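Local coordinates for protein chorismate synthase (Campylobacter jejuni, PDB 1SQ1) that probably catalyses, with reduced FMN as cofactor, the elimination of phosphate from 5-enolpyruvylshikimate-3-phosphate to give chorismate, the branch point of aromatic amino acid biosynthesis, at residues A[148-152]-A[333-337]; A[165-170]-A[207-211]; A[201-205]-A[292-296]. All coordinates share one frame; numbering follows the deposited sequence.

Contact 1: residues A[148-152]-A[333-337]; sequences CVQSG and SAMVR
Val149 is the centre of this helix-on-sheet contact, pushing its side chain from strand 148-152 into the flank of helix 333-337. The two segments run nearly antiparallel, at 154° between their directions, and their axes come within 8.2 Å. Two parts of the Val149 side chain do the touching, CG1 and CB. CG1, set anti to the backbone N (chi1 177°), reaches the first turn of the segment, where it lies 4.1 Å from CG1 of Val336 and 4.0 Å from the carbonyl O of Ser333. That same carbonyl accepts the helical bond from Arg337 N, so the methyl group rests against a peptide oxygen that already has a partner. On the CB side, the aliphatic part of Arg337 lies alongside, its CD 3.8 Å from Val149 CB. The arginine chain bends at chi2 and chi3, which brings its guanidinium back toward the strand. NH1 stands close to Val149 O, but the angle is too poor for a hydrogen bond; the firm partner is Glu42, whose carboxylate forms a salt bridge with NH2. Ser333 supplies the polar part of the contact. Its OG is hydrogen-bonded to OG of Ser151 at 2.9 Å, and Ser151 OG is also bonded to Thr209 OG1 on the adjoining strand, giving a short chain of hydroxyls beneath the helix. Val336 extends the apolar layer to Leu230 and Leu234 of helix 226-235. Such a seam, valines beside paired hydroxyls and a salt-bridged arginine, joins helix 325-346 to the antiparallel sheet in the beta-alpha-beta sandwich of chorismate synthases, whose central helices lie between two antiparallel sheets.

Contact 2: residues A[165-170]-A[207-211]; sequences EEEFDF and VFTKV
Phe168 and Phe170 close on Phe208 from the loop 165-170, forming an aromatic cluster on a face of the antiparallel sheet that contains strand 207-211. Phe208 leaves the strand with CG anti to its backbone N (chi1 179°), and Phe168 CD1 lies over one face of its ring, displaced toward the rim. The planes of these two rings are inclined at 43°, with centroids 5.0 Å apart, an oblique meeting that is neither a stack nor a T-shape. Phe170 approaches Phe208 rim to rim instead, its CZ 3.7 Å from Phe208 CD2. The same CZ touches CB of Lys210, two residues further along the strand, so that one phenyl ring spans both side chains. Lys210 bends at chi3 and chi4 beside this ring, and its CD also lies 3.3 Å from Glu166 OE1. The charged ends of that pair do not meet: Glu166 OE1, on the exposed side, and Lys210 NZ are 4.9 Å apart, so any attraction between them is probably modest. Further out, Phe154 of strand 148-156 packs on both Phe168 and Phe208, and Leu181 does likewise. Glu165, whose backbone O approaches the Phe208 ring, is tied by its carboxylate to Lys289 of strand 286-292 in a salt bridge. Asp169 occupies the N-cap position of helix 170-175, its OD1 accepting a hydrogen bond from the backbone N of Phe172.

Contact 3: residues A[201-205]-A[292-296]; sequences DSVGA and FKPTP. With SO4 (sulfate ion), chain B.
Ala205 and Phe292 face each other as an antiparallel, hydrogen-bonded pair; to one side of it the segments are loops that stay close together, 201-204 leading into its strand and 293-296 leaving the other. Two backbone bonds hold the pair: Ala205 N gives to Phe292 O at 2.9 Å, and Phe292 N gives to Ala205 O at 2.7 Å. Next to it the packing is at its closest, because Gly204 and Pro294 bring their CA atoms to 3.9 Å. The glycine has no side chain to hold the loops apart, and the pyrrolidine ring settles against its backbone, with Pro294 CB 3.5 Å from Gly204 N. Ser202 closes the far end. Its OG lies between the backbone N and the carbonyl carbon (chi1 65°), a rotation that turns the hydroxyl onto the other loop, where it donates to Thr295 O at 2.7 Å. Thr295 OG1 is engaged by Asp321 O. The opposite character appears at Lys293, which points away from loop 201-205. Its extended chain ends at a sulfate ion, probably from the crystallisation liquor, in a weak hydrogen bond of 3.0 Å from NZ to O3. Ala239 N of the same chain and Gly278 N of the second subunit also hydrogen-bond this anion. Residues 293 to 296 and Ala239 are predicted to bind FMN, so segment 292-296 probably lines the flavin pocket, with 201-205 packed against it. Asp201 OD1 is hydrogen-bonded to Ser257 OG of the second subunit, whose Ala251 packs on Pro294, placing the contact at a subunit interface. Within its own chain it lies where strand 205-212 begins and strand 286-292 ends, with Val203 packed on helix 186-198 and Phe292 on Val240 of strand 240-245.

How the contacts relate
One antiparallel sheet runs through all three contacts. Contacts 1 and 2 use the neighbouring strands 148-156 and 205-212, joined by a backbone bond from Lys210 N to Gln150 O. Contact 1 lies near the centre of the chain and is buried, with valines and a few paired polar groups facing a helix. Contact 2, partly buried, gathers aromatic rings under a loop and has charged groups at its rim. Contact 3, its centre about 21 Å from the centres of both others, is buried too, but against a second subunit, and relies mostly on backbone bonds and proline. It meets contact 2 where Val207 packs on Phe292.

Contact 1: residues A[148-152]-A[333-337]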
ATOM      1  N   CYS A 148     -12.640   9.822 -22.882  1.00 68.36           N
ATOM      2  CA  CYS A 148     -11.572  10.206 -23.777  1.00 68.35           C
ATOM      3  C   CYS A 148     -10.655  11.229 -23.145  1.00 68.36           C
ATOM      4  O   CYS A 148     -11.114  12.222 -22.578  1.00 68.98           O
ATOM      5  CB  CYS A 148     -12.160  10.761 -25.068  1.00 67.62           C
ATOM      6  SG  CYS A 148     -10.958  10.933 -26.379  1.00 67.65           S
ATOM      7  N   VAL A 149      -9.357  10.973 -23.244  1.00 68.37           N
ATOM      8  CA  VAL A 149      -8.349  11.869 -22.694  1.00 69.54           C
ATOM      9  C   VAL A 149      -7.436  12.336 -23.823  1.00 70.05           C
ATOM     10  O   VAL A 149      -6.842  11.520 -24.528  1.00 71.73           O
ATOM     11  CB  VAL A 149      -7.504  11.159 -21.603  1.00 68.65           C
ATOM     12  CG1 VAL A 149      -6.419  12.090 -21.094  1.00 68.15           C
ATOM     13  CG2 VAL A 149      -8.399  10.735 -20.447  1.00 66.99           C
ATOM     14  N   GLN A 150      -7.339  13.649 -23.998  1.00 69.66           N
ATOM     15  CA  GLN A 150      -6.503  14.230 -25.042  1.00 68.88           C
ATOM     16  C   GLN A 150      -5.804  15.472 -24.512  1.00 67.88           C
ATOM     17  O   GLN A 150      -6.352  16.180 -23.668  1.00 67.77           O
ATOM     18  CB  GLN A 150      -7.361  14.584 -26.256  1.00 71.28           C
ATOM     19  CG  GLN A 150      -8.846  14.722 -25.932  1.00 70.86           C
ATOM     20  CD  GLN A 150      -9.706  14.901 -27.171  1.00 70.47           C
ATOM     21  OE1 GLN A 150      -9.391  14.372 -28.243  1.00 69.44           O
ATOM     22  NE2 GLN A 150     -10.810  15.633 -27.025  1.00 69.08           N
ATOM     23  N   SER A 151      -4.596  15.729 -25.016  1.00 67.97           N
ATOM     24  CA  SER A 151      -3.781  16.876 -24.596  1.00 65.45           C
ATOM     25  C   SER A 151      -3.024  17.498 -25.766  1.00 63.72           C
ATOM     26  O   SER A 151      -2.853  16.873 -26.818  1.00 62.01           O
ATOM     27  CB  SER A 151      -2.751  16.436 -23.554  1.00 65.60           C
ATOM     28  OG  SER A 151      -3.361  15.739 -22.478  1.00 69.38           O
ATOM     29  N   GLY A 152      -2.557  18.727 -25.560  1.00 62.03           N
ATOM     30  CA  GLY A 152      -1.808  19.428 -26.586  1.00 61.46           C
ATOM     31  C   GLY A 152      -1.121  20.667 -26.045  1.00 61.79           C
ATOM     32  O   GLY A 152      -1.479  21.145 -24.971  1.00 63.56           O
ATOM     33  N   SER A 333      -0.842  12.820 -21.013  1.00 56.94           N
ATOM     34  CA  SER A 333      -2.051  12.081 -21.370  1.00 57.90           C
ATOM     35  C   SER A 333      -2.025  10.697 -20.737  1.00 58.03           C
ATOM     36  O   SER A 333      -2.961  10.312 -20.041  1.00 57.92           O
ATOM     37  CB  SER A 333      -2.191  11.940 -22.890  1.00 57.34           C
ATOM     38  OG  SER A 333      -2.775  13.098 -23.461  1.00 57.69           O
ATOM     39  N   ALA A 334      -0.943   9.958 -20.980  1.00 58.09           N
ATOM     40  CA  ALA A 334      -0.788   8.614 -20.435  1.00 56.96           C
ATOM     41  C   ALA A 334      -1.046   8.594 -18.933  1.00 56.24           C
ATOM     42  O   ALA A 334      -1.813   7.771 -18.445  1.00 56.00           O
ATOM     43  CB  ALA A 334       0.609   8.088 -20.736  1.00 57.00           C
HETATM   44  N   MSE A 335      -0.408   9.508 -18.207  1.00 56.41           N
HETATM   45  CA  MSE A 335      -0.578   9.591 -16.764  1.00 57.52           C
HETATM   46  C   MSE A 335      -2.024   9.843 -16.347  1.00 57.62           C
HETATM   47  O   MSE A 335      -2.524   9.203 -15.417  1.00 58.23           O
HETATM   48  CB  MSE A 335       0.315  10.688 -16.163  1.00 59.46           C
HETATM   49  CG  MSE A 335       1.806  10.431 -16.257  1.00 62.04           C
HETATM   50 SE   MSE A 335       2.353   8.661 -15.682  1.00 74.18          SE
HETATM   51  CE  MSE A 335       1.922   8.745 -13.789  1.00 65.35           C
ATOM     52  N   VAL A 336      -2.697  10.776 -17.012  1.00 56.67           N
ATOM     53  CA  VAL A 336      -4.083  11.055 -16.651  1.00 56.27           C
ATOM     54  C   VAL A 336      -4.929   9.839 -16.992  1.00 56.39           C
ATOM     55  O   VAL A 336      -5.969   9.593 -16.386  1.00 57.42           O
ATOM     56  CB  VAL A 336      -4.630  12.288 -17.386  1.00 55.82           C
ATOM     57  CG1 VAL A 336      -6.089  12.481 -17.040  1.00 54.64           C
ATOM     58  CG2 VAL A 336      -3.831  13.522 -16.985  1.00 54.47           C
ATOM     59  N   ARG A 337      -4.452   9.056 -17.948  1.00 56.20           N
ATOM     60  CA  ARG A 337      -5.149   7.857 -18.361  1.00 55.11           C
ATOM     61  C   ARG A 337      -5.074   6.868 -17.207  1.00 54.52           C
ATOM     62  O   ARG A 337      -6.109   6.456 -16.682  1.00 55.39           O
ATOM     63  CB  ARG A 337      -4.472   7.248 -19.581  1.00 57.10           C
ATOM     64  CG  ARG A 337      -5.422   6.816 -20.662  1.00 58.10           C
ATOM     65  CD  ARG A 337      -5.589   7.889 -21.730  1.00 58.52           C
ATOM     66  NE  ARG A 337      -4.515   7.878 -22.722  1.00 58.44           N
ATOM     67  CZ  ARG A 337      -4.670   8.336 -23.965  1.00 60.08           C
ATOM     68  NH1 ARG A 337      -5.852   8.826 -24.347  1.00 61.47           N
ATOM     69  NH2 ARG A 337      -3.658   8.324 -24.824  1.00 57.03           N
TER

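Contact 2: residues A[165-170]-A[207-211]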
ATOM      1  N   GLU A 165     -10.796  27.622 -22.951  1.00 85.32           N
ATOM      2  CA  GLU A 165     -10.467  26.227 -22.661  1.00 87.52           C
ATOM      3  C   GLU A 165     -11.117  25.312 -23.696  1.00 89.16           C
ATOM      4  O   GLU A 165     -10.436  24.575 -24.416  1.00 90.45           O
ATOM      5  CB  GLU A 165     -10.984  25.837 -21.273  1.00 87.90           C
ATOM      6  CG  GLU A 165     -10.722  26.854 -20.175  1.00 90.30           C
ATOM      7  CD  GLU A 165      -9.283  26.866 -19.717  1.00 92.33           C
ATOM      8  OE1 GLU A 165      -8.381  27.058 -20.561  1.00 94.27           O
ATOM      9  OE2 GLU A 165      -9.053  26.692 -18.502  1.00 93.49           O
ATOM     10  N   GLU A 166     -12.444  25.370 -23.762  1.00 89.94           N
ATOM     11  CA  GLU A 166     -13.212  24.543 -24.689  1.00 89.75           C
ATOM     12  C   GLU A 166     -13.193  25.153 -26.095  1.00 87.72           C
ATOM     13  O   GLU A 166     -14.142  24.997 -26.860  1.00 86.64           O
ATOM     14  CB  GLU A 166     -14.660  24.402 -24.183  1.00 91.83           C
ATOM     15  CG  GLU A 166     -14.811  24.077 -22.665  1.00 94.37           C
ATOM     16  CD  GLU A 166     -14.544  22.611 -22.293  1.00 94.43           C
ATOM     17  OE1 GLU A 166     -13.618  22.006 -22.879  1.00 95.78           O
ATOM     18  OE2 GLU A 166     -15.246  22.080 -21.395  1.00 91.76           O
ATOM     19  N   GLU A 167     -12.097  25.834 -26.431  1.00 86.75           N
ATOM     20  CA  GLU A 167     -11.949  26.476 -27.737  1.00 83.95           C
ATOM     21  C   GLU A 167     -10.678  26.052 -28.469  1.00 81.07           C
ATOM     22  O   GLU A 167     -10.510  26.335 -29.653  1.00 78.83           O
ATOM     23  CB  GLU A 167     -11.954  27.991 -27.568  1.00 85.43           C
ATOM     24  CG  GLU A 167     -12.173  28.745 -28.852  1.00 88.82           C
ATOM     25  CD  GLU A 167     -12.416  30.218 -28.612  1.00 90.90           C
ATOM     26  OE1 GLU A 167     -13.316  30.545 -27.809  1.00 91.52           O
ATOM     27  OE2 GLU A 167     -11.711  31.046 -29.224  1.00 92.80           O
ATOM     28  N   PHE A 168      -9.781  25.387 -27.749  1.00 79.29           N
ATOM     29  CA  PHE A 168      -8.536  24.913 -28.331  1.00 78.28           C
ATOM     30  C   PHE A 168      -8.867  23.853 -29.376  1.00 78.11           C
ATOM     31  O   PHE A 168      -9.713  22.989 -29.147  1.00 78.07           O
ATOM     32  CB  PHE A 168      -7.627  24.307 -27.251  1.00 77.10           C
ATOM     33  CG  PHE A 168      -7.119  25.304 -26.241  1.00 74.44           C
ATOM     34  CD1 PHE A 168      -7.568  25.276 -24.927  1.00 73.99           C
ATOM     35  CD2 PHE A 168      -6.171  26.255 -26.598  1.00 72.95           C
ATOM     36  CE1 PHE A 168      -7.076  26.183 -23.987  1.00 72.66           C
ATOM     37  CE2 PHE A 168      -5.681  27.160 -25.663  1.00 70.99           C
ATOM     38  CZ  PHE A 168      -6.133  27.122 -24.360  1.00 70.46           C
ATOM     39  N   ASP A 169      -8.183  23.908 -30.512  1.00 77.38           N
ATOM     40  CA  ASP A 169      -8.437  22.966 -31.590  1.00 77.60           C
ATOM     41  C   ASP A 169      -7.689  21.653 -31.454  1.00 77.06           C
ATOM     42  O   ASP A 169      -6.509  21.564 -31.785  1.00 76.72           O
ATOM     43  CB  ASP A 169      -8.076  23.601 -32.927  1.00 80.36           C
ATOM     44  CG  ASP A 169      -8.783  22.942 -34.086  1.00 82.83           C
ATOM     45  OD1 ASP A 169      -8.789  21.690 -34.143  1.00 83.16           O
ATOM     46  OD2 ASP A 169      -9.331  23.679 -34.939  1.00 84.74           O
ATOM     47  N   PHE A 170      -8.383  20.624 -30.987  1.00 77.07           N
ATOM     48  CA  PHE A 170      -7.767  19.317 -30.828  1.00 78.11           C
ATOM     49  C   PHE A 170      -7.624  18.630 -32.173  1.00 80.48           C
ATOM     50  O   PHE A 170      -6.758  17.778 -32.359  1.00 81.30           O
ATOM     51  CB  PHE A 170      -8.596  18.452 -29.881  1.00 75.06           C
ATOM     52  CG  PHE A 170      -8.237  18.636 -28.440  1.00 73.24           C
ATOM     53  CD1 PHE A 170      -7.144  17.980 -27.901  1.00 73.21           C
ATOM     54  CD2 PHE A 170      -8.974  19.489 -27.628  1.00 72.76           C
ATOM     55  CE1 PHE A 170      -6.785  18.176 -26.579  1.00 74.35           C
ATOM     56  CE2 PHE A 170      -8.624  19.692 -26.303  1.00 72.59           C
ATOM     57  CZ  PHE A 170      -7.531  19.034 -25.776  1.00 74.14           C
ATOM     58  N   VAL A 207       1.014  22.737 -21.203  1.00 53.96           N
ATOM     59  CA  VAL A 207       0.170  21.689 -21.757  1.00 54.59           C
ATOM     60  C   VAL A 207      -1.262  21.717 -21.260  1.00 56.51           C
ATOM     61  O   VAL A 207      -1.527  22.080 -20.109  1.00 57.41           O
ATOM     62  CB  VAL A 207       0.751  20.310 -21.470  1.00 53.42           C
ATOM     63  CG1 VAL A 207      -0.255  19.243 -21.829  1.00 49.51           C
ATOM     64  CG2 VAL A 207       2.025  20.125 -22.273  1.00 54.51           C
ATOM     65  N   PHE A 208      -2.181  21.333 -22.146  1.00 56.76           N
ATOM     66  CA  PHE A 208      -3.607  21.292 -21.829  1.00 57.66           C
ATOM     67  C   PHE A 208      -4.180  19.887 -22.011  1.00 57.40           C
ATOM     68  O   PHE A 208      -4.169  19.340 -23.113  1.00 58.69           O
ATOM     69  CB  PHE A 208      -4.382  22.254 -22.726  1.00 59.46           C
ATOM     70  CG  PHE A 208      -5.862  22.258 -22.470  1.00 62.38           C
ATOM     71  CD1 PHE A 208      -6.371  22.708 -21.256  1.00 63.23           C
ATOM     72  CD2 PHE A 208      -6.751  21.805 -23.440  1.00 63.74           C
ATOM     73  CE1 PHE A 208      -7.749  22.709 -21.011  1.00 64.14           C
ATOM     74  CE2 PHE A 208      -8.128  21.803 -23.202  1.00 64.17           C
ATOM     75  CZ  PHE A 208      -8.627  22.255 -21.988  1.00 63.73           C
ATOM     76  N   THR A 209      -4.681  19.303 -20.930  1.00 57.06           N
ATOM     77  CA  THR A 209      -5.263  17.969 -20.998  1.00 56.65           C
ATOM     78  C   THR A 209      -6.749  18.044 -20.721  1.00 57.24           C
ATOM     79  O   THR A 209      -7.177  18.461 -19.647  1.00 56.45           O
ATOM     80  CB  THR A 209      -4.663  17.015 -19.974  1.00 56.53           C
ATOM     81  OG1 THR A 209      -3.238  16.953 -20.132  1.00 57.13           O
ATOM     82  CG2 THR A 209      -5.255  15.640 -20.174  1.00 56.31           C
ATOM     83  N   LYS A 210      -7.530  17.633 -21.708  1.00 58.33           N
ATOM     84  CA  LYS A 210      -8.973  17.649 -21.598  1.00 58.59           C
ATOM     85  C   LYS A 210      -9.497  16.226 -21.585  1.00 58.46           C
ATOM     86  O   LYS A 210      -9.047  15.385 -22.365  1.00 58.73           O
ATOM     87  CB  LYS A 210      -9.570  18.424 -22.773  1.00 60.48           C
ATOM     88  CG  LYS A 210     -11.068  18.272 -22.941  1.00 62.69           C
ATOM     89  CD  LYS A 210     -11.640  19.483 -23.644  1.00 65.25           C
ATOM     90  CE  LYS A 210     -12.736  19.109 -24.618  1.00 67.02           C
ATOM     91  NZ  LYS A 210     -12.164  18.413 -25.810  1.00 68.52           N
ATOM     92  N   VAL A 211     -10.433  15.947 -20.681  1.00 57.32           N
ATOM     93  CA  VAL A 211     -11.017  14.618 -20.598  1.00 57.77           C
ATOM     94  C   VAL A 211     -12.529  14.746 -20.739  1.00 58.96           C
ATOM     95  O   VAL A 211     -13.174  15.456 -19.962  1.00 59.84           O
ATOM     96  CB  VAL A 211     -10.680  13.938 -19.260  1.00 56.48           C
ATOM     97  CG1 VAL A 211     -11.117  12.489 -19.294  1.00 54.86           C
ATOM     98  CG2 VAL A 211      -9.191  14.036 -18.986  1.00 55.06           C
TER

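Contact 3: residues A[201-205]-A[292-296]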
ATOM      1  N   ASP A 201      19.887  26.127 -26.653  1.00 69.44           N
ATOM      2  CA  ASP A 201      19.203  26.448 -25.403  1.00 68.59           C
ATOM      3  C   ASP A 201      17.872  25.698 -25.420  1.00 68.88           C
ATOM      4  O   ASP A 201      17.587  24.952 -26.361  1.00 69.32           O
ATOM      5  CB  ASP A 201      18.962  27.962 -25.309  1.00 67.49           C
ATOM      6  CG  ASP A 201      18.705  28.431 -23.887  1.00 68.58           C
ATOM      7  OD1 ASP A 201      18.421  29.644 -23.712  1.00 66.37           O
ATOM      8  OD2 ASP A 201      18.797  27.595 -22.952  1.00 67.50           O
ATOM      9  N   SER A 202      17.060  25.883 -24.387  1.00 67.78           N
ATOM     10  CA  SER A 202      15.769  25.213 -24.323  1.00 66.69           C
ATOM     11  C   SER A 202      14.692  26.225 -23.953  1.00 66.85           C
ATOM     12  O   SER A 202      15.001  27.385 -23.655  1.00 66.94           O
ATOM     13  CB  SER A 202      15.810  24.104 -23.280  1.00 65.50           C
ATOM     14  OG  SER A 202      15.983  24.659 -21.989  1.00 67.55           O
ATOM     15  N   VAL A 203      13.434  25.787 -23.976  1.00 65.73           N
ATOM     16  CA  VAL A 203      12.307  26.657 -23.639  1.00 64.97           C
ATOM     17  C   VAL A 203      11.159  25.880 -23.017  1.00 64.20           C
ATOM     18  O   VAL A 203      10.891  24.753 -23.415  1.00 64.25           O
ATOM     19  CB  VAL A 203      11.769  27.386 -24.881  1.00 64.59           C
ATOM     20  CG1 VAL A 203      11.415  26.376 -25.946  1.00 64.90           C
ATOM     21  CG2 VAL A 203      10.551  28.220 -24.508  1.00 63.76           C
ATOM     22  N   GLY A 204      10.481  26.494 -22.049  1.00 63.80           N
ATOM     23  CA  GLY A 204       9.357  25.843 -21.393  1.00 63.80           C
ATOM     24  C   GLY A 204       8.128  25.731 -22.280  1.00 63.29           C
ATOM     25  O   GLY A 204       8.160  26.148 -23.440  1.00 64.45           O
ATOM     26  N   ALA A 205       7.050  25.162 -21.739  1.00 61.68           N
ATOM     27  CA  ALA A 205       5.790  24.991 -22.474  1.00 59.47           C
ATOM     28  C   ALA A 205       4.604  24.727 -21.538  1.00 57.50           C
ATOM     29  O   ALA A 205       4.782  24.217 -20.436  1.00 56.75           O
ATOM     30  CB  ALA A 205       5.922  23.853 -23.479  1.00 57.51           C
ATOM     31  N   PHE A 292       5.375  22.900 -18.213  1.00 51.93           N
ATOM     32  CA  PHE A 292       6.716  22.371 -18.293  1.00 53.71           C
ATOM     33  C   PHE A 292       7.784  23.463 -18.330  1.00 56.27           C
ATOM     34  O   PHE A 292       7.629  24.496 -18.996  1.00 57.39           O
ATOM     35  CB  PHE A 292       6.858  21.503 -19.537  1.00 51.81           C
ATOM     36  CG  PHE A 292       6.115  20.199 -19.465  1.00 51.35           C
ATOM     37  CD1 PHE A 292       4.725  20.164 -19.543  1.00 50.34           C
ATOM     38  CD2 PHE A 292       6.813  19.001 -19.378  1.00 48.37           C
ATOM     39  CE1 PHE A 292       4.045  18.963 -19.531  1.00 51.33           C
ATOM     40  CE2 PHE A 292       6.141  17.792 -19.365  1.00 50.37           C
ATOM     41  CZ  PHE A 292       4.753  17.769 -19.447  1.00 52.15           C
ATOM     42  N   LYS A 293       8.880  23.225 -17.617  1.00 56.86           N
ATOM     43  CA  LYS A 293       9.981  24.178 -17.591  1.00 57.55           C
ATOM     44  C   LYS A 293      10.899  23.831 -18.749  1.00 58.68           C
ATOM     45  O   LYS A 293      10.767  22.764 -19.356  1.00 59.23           O
ATOM     46  CB  LYS A 293      10.757  24.064 -16.279  1.00 56.18           C
ATOM     47  CG  LYS A 293      11.689  22.857 -16.194  1.00 54.41           C
ATOM     48  CD  LYS A 293      12.437  22.797 -14.857  1.00 52.41           C
ATOM     49  CE  LYS A 293      13.429  21.638 -14.833  1.00 53.31           C
ATOM     50  NZ  LYS A 293      14.328  21.715 -13.655  1.00 54.76           N
ATOM     51  N   PRO A 294      11.830  24.733 -19.088  1.00 59.43           N
ATOM     52  CA  PRO A 294      12.736  24.427 -20.193  1.00 61.49           C
ATOM     53  C   PRO A 294      13.689  23.298 -19.814  1.00 64.03           C
ATOM     54  O   PRO A 294      14.186  23.226 -18.686  1.00 64.01           O
ATOM     55  CB  PRO A 294      13.454  25.753 -20.434  1.00 60.00           C
ATOM     56  CG  PRO A 294      13.387  26.429 -19.101  1.00 60.26           C
ATOM     57  CD  PRO A 294      11.991  26.129 -18.653  1.00 58.51           C
ATOM     58  N   THR A 295      13.911  22.405 -20.770  1.00 67.45           N
ATOM     59  CA  THR A 295      14.795  21.255 -20.612  1.00 71.25           C
ATOM     60  C   THR A 295      16.123  21.678 -19.999  1.00 73.11           C
ATOM     61  O   THR A 295      16.767  22.605 -20.490  1.00 74.17           O
ATOM     62  CB  THR A 295      15.092  20.636 -21.971  1.00 72.87           C
ATOM     63  OG1 THR A 295      13.987  20.873 -22.854  1.00 73.59           O
ATOM     64  CG2 THR A 295      15.320  19.150 -21.828  1.00 74.96           C
ATOM     65  N   PRO A 296      16.566  20.991 -18.933  1.00 74.93           N
ATOM     66  CA  PRO A 296      17.835  21.323 -18.267  1.00 75.52           C
ATOM     67  C   PRO A 296      19.070  21.091 -19.146  1.00 75.53           C
ATOM     68  O   PRO A 296      19.394  19.952 -19.496  1.00 75.13           O
ATOM     69  CB  PRO A 296      17.823  20.416 -17.043  1.00 75.27           C
ATOM     70  CG  PRO A 296      17.131  19.190 -17.566  1.00 74.82           C
ATOM     71  CD  PRO A 296      15.963  19.783 -18.342  1.00 74.23           C
TER
HETATM   72  S   SO4 B 401      12.174  18.170 -12.630  1.00 69.29           S
HETATM   73  O1  SO4 B 401      13.139  17.468 -13.505  1.00 65.98           O
HETATM   74  O2  SO4 B 401      12.402  17.804 -11.207  1.00 70.16           O
HETATM   75  O3  SO4 B 401      12.332  19.631 -12.777  1.00 70.00           O
HETATM   76  O4  SO4 B 401      10.800  17.779 -13.006  1.00 70.37           O